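Local coordinates for protein lipopolysaccharide core heptose(I) kinase RfaP (Pseudomonas aeruginosa, PDB 6DFL) that phosphorylates the first heptose of the lipopolysaccharide inner core at the expense of ATP and also acts as a protein-tyrosine kinase, at residues G89-R101 / Q108-T120. Sequence-based numbering, arbitrary orientation.
Sequences GVATMTAVAYGER and QHSFIVTEELAPT
Phe-111 lies folded back over the strand beside it, and Gly-99, its hydrogen-bonded partner there, offers the ring bare backbone. Its CB leaves on the sheet face shared with Ala-97 and Val-113; CG, held between backbone N and carbonyl carbon (chi1 70°), then turns the ring back across the neighbouring strand. The Gly-99 nitrogen lies against the ring centre, CD2 and CE2 reach the glycine alpha carbon, with CE2 at 3.5 Å from Gly-99 CA, CE1 comes to Tyr-98 N, and CZ meets the Tyr-98 carbonyl carbon, which lies toward the rim. Gly-99 CA makes a CH-pi contact with this face, while the Ala-97 methyl meets the ring edge in plane. Main-chain bonds pair the same two residues: Gly-99 N gives its hydrogen to Phe-111 O (2.9 Å) and Phe-111 N returns one to Gly-99 O (3.0 Å).

These are the antiparallel arms of a beta hairpin: 109-115 is the central strand of the five-stranded sheet of the kinase N-lobe, and 95-101 lies between it and strand 2-5. Helix 18-24 packs on the face bearing Phe-111 and Val-113, and helix 76-87 on that of Ile-112. A classic bulge interrupts the ladder where Val-96 and Ala-97 both face Val-113: Val-113 O takes a bond from Val-96 N (2.9 Å) and a weak one from Ala-97 N (3.4 Å).

Beyond the bulge, Glu-115 N binds Thr-94 O, and the Glu-115 side chain runs alongside Thr-94. Where the chain arriving from helix 76-87 meets the one leaving toward the C-lobe, selenomethionine Met-93 bends so that CG touches Leu-117 CD1 (3.8 Å) and the CE methyl lies against Thr-114 OG1, whose hydrogen bond is to Lys-51 NZ.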
loop_
_atom_site.group_PDB
_atom_site.type_symbol
_atom_site.label_atom_id
_atom_site.label_comp_id
_atom_site.label_asym_id
_atom_site.label_seq_id
_atom_site.Cartn_x
_atom_site.Cartn_y
_atom_site.Cartn_z
ATOM N N GLY A 89 6.908 13.529 -2.049
ATOM C CA GLY A 89 5.478 13.675 -2.242
ATOM C C GLY A 89 4.622 12.503 -1.793
ATOM O O GLY A 89 3.495 12.358 -2.283
ATOM N N VAL A 90 5.119 11.661 -0.881
ATOM C CA VAL A 90 4.379 10.512 -0.374
ATOM C C VAL A 90 3.720 10.917 0.938
ATOM O O VAL A 90 4.403 11.298 1.900
ATOM C CB VAL A 90 5.292 9.296 -0.168
ATOM C CG1 VAL A 90 4.554 8.205 0.563
ATOM C CG2 VAL A 90 5.785 8.799 -1.486
ATOM N N ALA A 91 2.403 10.800 0.982
ATOM C CA ALA A 91 1.631 11.313 2.096
ATOM C C ALA A 91 1.887 10.492 3.370
ATOM O O ALA A 91 1.747 9.267 3.381
ATOM C CB ALA A 91 0.160 11.304 1.697
ATOM N N THR A 92 2.290 11.164 4.439
ATOM C CA THR A 92 2.676 10.458 5.649
ATOM C C THR A 92 2.459 11.380 6.839
ATOM O O THR A 92 1.828 12.438 6.723
ATOM C CB THR A 92 4.128 9.971 5.559
ATOM O OG1 THR A 92 4.436 9.167 6.703
ATOM C CG2 THR A 92 5.075 11.135 5.530
HETATM N N MSE A 93 2.977 10.958 7.992
HETATM C CA MSE A 93 2.888 11.742 9.201
HETATM C C MSE A 93 3.668 13.017 9.037
HETATM O O MSE A 93 4.576 13.104 8.217
HETATM C CB MSE A 93 3.422 10.972 10.409
HETATM C CG MSE A 93 2.583 9.788 10.831
HETATM SE SE MSE A 93 3.771 8.396 11.451
HETATM C CE MSE A 93 2.894 8.009 13.200
ATOM N N THR A 94 3.319 14.017 9.826
ATOM C CA THR A 94 4.099 15.236 9.910
ATOM C C THR A 94 4.781 15.238 11.266
ATOM O O THR A 94 4.157 14.888 12.270
ATOM C CB THR A 94 3.208 16.461 9.720
ATOM O OG1 THR A 94 2.674 16.436 8.393
ATOM C CG2 THR A 94 3.992 17.746 9.929
ATOM N N ALA A 95 6.067 15.573 11.282
ATOM C CA ALA A 95 6.887 15.527 12.485
ATOM C C ALA A 95 7.078 16.942 13.006
ATOM O O ALA A 95 7.641 17.789 12.311
ATOM C CB ALA A 95 8.239 14.889 12.191
ATOM N N VAL A 96 6.614 17.193 14.228
ATOM C CA VAL A 96 6.714 18.526 14.816
ATOM C C VAL A 96 7.852 18.653 15.819
ATOM O O VAL A 96 8.178 19.780 16.224
ATOM C CB VAL A 96 5.388 18.940 15.486
ATOM C CG1 VAL A 96 4.334 19.212 14.430
ATOM C CG2 VAL A 96 4.909 17.851 16.458
ATOM N N ALA A 97 8.485 17.552 16.214
ATOM C CA ALA A 97 9.606 17.644 17.136
ATOM C C ALA A 97 10.453 16.384 17.028
ATOM O O ALA A 97 9.916 15.280 16.893
ATOM C CB ALA A 97 9.121 17.842 18.584
ATOM N N TYR A 98 11.771 16.562 17.120
ATOM C CA TYR A 98 12.728 15.482 16.952
ATOM C C TYR A 98 13.985 15.856 17.713
ATOM O O TYR A 98 14.348 17.032 17.764
ATOM C CB TYR A 98 13.030 15.248 15.462
ATOM C CG TYR A 98 14.286 14.448 15.190
ATOM C CD1 TYR A 98 14.326 13.094 15.442
ATOM C CD2 TYR A 98 15.424 15.047 14.667
ATOM C CE1 TYR A 98 15.438 12.357 15.195
ATOM C CE2 TYR A 98 16.568 14.301 14.411
ATOM C CZ TYR A 98 16.556 12.946 14.689
ATOM O OH TYR A 98 17.674 12.183 14.439
ATOM N N GLY A 99 14.645 14.869 18.305
ATOM C CA GLY A 99 15.872 15.160 19.024
ATOM C C GLY A 99 16.739 13.946 19.205
ATOM O O GLY A 99 16.242 12.823 19.351
ATOM N N GLU A 100 18.060 14.164 19.198
ATOM C CA GLU A 100 19.057 13.160 19.553
ATOM C C GLU A 100 20.155 13.830 20.360
ATOM O O GLU A 100 20.637 14.899 19.968
ATOM C CB GLU A 100 19.702 12.523 18.330
ATOM C CG GLU A 100 18.911 11.506 17.564
ATOM C CD GLU A 100 19.682 11.099 16.324
ATOM O OE1 GLU A 100 20.926 11.120 16.386
ATOM O OE2 GLU A 100 19.063 10.814 15.277
ATOM N N ARG A 101 20.571 13.195 21.460
ATOM C CA ARG A 101 21.770 13.628 22.170
ATOM C C ARG A 101 22.404 12.441 22.877
ATOM O O ARG A 101 21.736 11.464 23.218
ATOM C CB ARG A 101 21.489 14.761 23.165
ATOM C CG ARG A 101 20.753 14.377 24.431
ATOM C CD ARG A 101 21.157 15.311 25.578
ATOM N NE ARG A 101 20.200 15.299 26.686
ATOM C CZ ARG A 101 19.542 16.376 27.110
ATOM N NH1 ARG A 101 19.753 17.554 26.528
ATOM N NH2 ARG A 101 18.682 16.278 28.120
ATOM N N GLN A 108 22.144 6.725 22.198
ATOM C CA GLN A 108 21.606 8.080 22.225
ATOM C C GLN A 108 20.266 8.117 22.955
ATOM O O GLN A 108 19.525 7.135 22.972
ATOM C CB GLN A 108 21.411 8.603 20.794
ATOM C CG GLN A 108 22.679 8.852 19.981
ATOM C CD GLN A 108 23.277 10.219 20.256
ATOM O OE1 GLN A 108 22.588 11.239 20.180
ATOM N NE2 GLN A 108 24.559 10.245 20.604
ATOM N N HIS A 109 19.945 9.268 23.533
ATOM C CA HIS A 109 18.596 9.568 24.006
ATOM C C HIS A 109 17.875 10.326 22.891
ATOM O O HIS A 109 18.303 11.416 22.505
ATOM C CB HIS A 109 18.642 10.397 25.297
ATOM C CG HIS A 109 17.297 10.846 25.799
ATOM N ND1 HIS A 109 17.136 11.960 26.598
ATOM C CD2 HIS A 109 16.057 10.323 25.639
ATOM C CE1 HIS A 109 15.857 12.112 26.895
ATOM N NE2 HIS A 109 15.179 11.131 26.326
ATOM N N SER A 110 16.792 9.764 22.362
ATOM C CA SER A 110 16.111 10.447 21.275
ATOM C C SER A 110 14.611 10.509 21.497
ATOM O O SER A 110 14.041 9.787 22.310
ATOM C CB SER A 110 16.383 9.787 19.920
ATOM O OG SER A 110 15.602 8.607 19.774
ATOM N N PHE A 111 13.977 11.371 20.711
ATOM C CA PHE A 111 12.534 11.502 20.725
ATOM C C PHE A 111 12.070 12.013 19.369
ATOM O O PHE A 111 12.818 12.683 18.645
ATOM C CB PHE A 111 12.065 12.446 21.831
ATOM C CG PHE A 111 12.414 13.888 21.592
ATOM C CD1 PHE A 111 11.530 14.735 20.918
ATOM C CD2 PHE A 111 13.618 14.407 22.042
ATOM C CE1 PHE A 111 11.842 16.067 20.688
ATOM C CE2 PHE A 111 13.936 15.740 21.829
ATOM C CZ PHE A 111 13.047 16.573 21.137
ATOM N N ILE A 112 10.821 11.705 19.051
ATOM C CA ILE A 112 10.162 12.295 17.900
ATOM C C ILE A 112 8.671 12.355 18.185
ATOM O O ILE A 112 8.073 11.372 18.629
ATOM C CB ILE A 112 10.467 11.515 16.599
ATOM C CG1 ILE A 112 9.744 12.119 15.407
ATOM C CG2 ILE A 112 10.112 10.038 16.732
ATOM C CD1 ILE A 112 10.079 11.396 14.113
ATOM N N VAL A 113 8.070 13.500 17.896
ATOM C CA VAL A 113 6.640 13.725 18.060
ATOM C C VAL A 113 6.019 13.964 16.684
ATOM O O VAL A 113 6.399 14.915 15.994
ATOM C CB VAL A 113 6.374 14.923 18.975
ATOM C CG1 VAL A 113 4.892 15.087 19.164
ATOM C CG2 VAL A 113 7.116 14.744 20.283
ATOM N N THR A 114 5.042 13.131 16.313
ATOM C CA THR A 114 4.300 13.232 15.065
ATOM C C THR A 114 2.865 13.662 15.333
ATOM O O THR A 114 2.255 13.244 16.320
ATOM C CB THR A 114 4.273 11.887 14.320
ATOM O OG1 THR A 114 3.586 10.900 15.110
ATOM C CG2 THR A 114 5.686 11.403 14.022
ATOM N N GLU A 115 2.323 14.473 14.430
ATOM C CA GLU A 115 0.913 14.830 14.477
ATOM C C GLU A 115 0.030 13.605 14.280
ATOM O O GLU A 115 0.395 12.645 13.594
ATOM C CB GLU A 115 0.573 15.856 13.403
ATOM C CG GLU A 115 1.056 17.262 13.688
ATOM C CD GLU A 115 0.755 18.219 12.528
ATOM O OE1 GLU A 115 0.377 17.750 11.426
ATOM O OE2 GLU A 115 0.898 19.446 12.717
ATOM N N GLU A 116 -1.149 13.647 14.894
ATOM C CA GLU A 116 -2.139 12.614 14.661
ATOM C C GLU A 116 -2.818 12.838 13.316
ATOM O O GLU A 116 -3.072 13.973 12.907
ATOM C CB GLU A 116 -3.185 12.600 15.769
ATOM C CG GLU A 116 -4.092 11.390 15.705
ATOM C CD GLU A 116 -5.076 11.325 16.865
ATOM O OE1 GLU A 116 -5.683 12.370 17.180
ATOM O OE2 GLU A 116 -5.235 10.229 17.451
ATOM N N LEU A 117 -3.104 11.744 12.631
ATOM C CA LEU A 117 -3.869 11.770 11.400
ATOM C C LEU A 117 -5.275 11.287 11.715
ATOM O O LEU A 117 -5.464 10.132 12.121
ATOM C CB LEU A 117 -3.211 10.895 10.340
ATOM C CG LEU A 117 -1.815 11.383 9.994
ATOM C CD1 LEU A 117 -0.985 10.202 9.557
ATOM C CD2 LEU A 117 -1.882 12.456 8.917
ATOM N N ALA A 118 -6.253 12.170 11.547
ATOM C CA ALA A 118 -7.606 11.858 11.984
ATOM C C ALA A 118 -8.571 12.861 11.374
ATOM O O ALA A 118 -8.228 14.038 11.226
ATOM C CB ALA A 118 -7.695 11.874 13.516
ATOM N N PRO A 119 -9.788 12.444 11.006
ATOM C CA PRO A 119 -10.252 11.062 11.157
ATOM C C PRO A 119 -9.739 10.143 10.047
ATOM O O PRO A 119 -9.733 10.521 8.878
ATOM C CB PRO A 119 -11.773 11.204 11.090
ATOM C CG PRO A 119 -11.983 12.387 10.194
ATOM C CD PRO A 119 -10.837 13.329 10.469
ATOM N N THR A 120 -9.295 8.952 10.437
ATOM C CA THR A 120 -8.756 7.960 9.525
ATOM C C THR A 120 -9.268 6.588 9.921
ATOM O O THR A 120 -9.636 6.345 11.070
ATOM C CB THR A 120 -7.223 7.931 9.543
ATOM O OG1 THR A 120 -6.777 7.622 10.867
ATOM C CG2 THR A 120 -6.641 9.273 9.134
#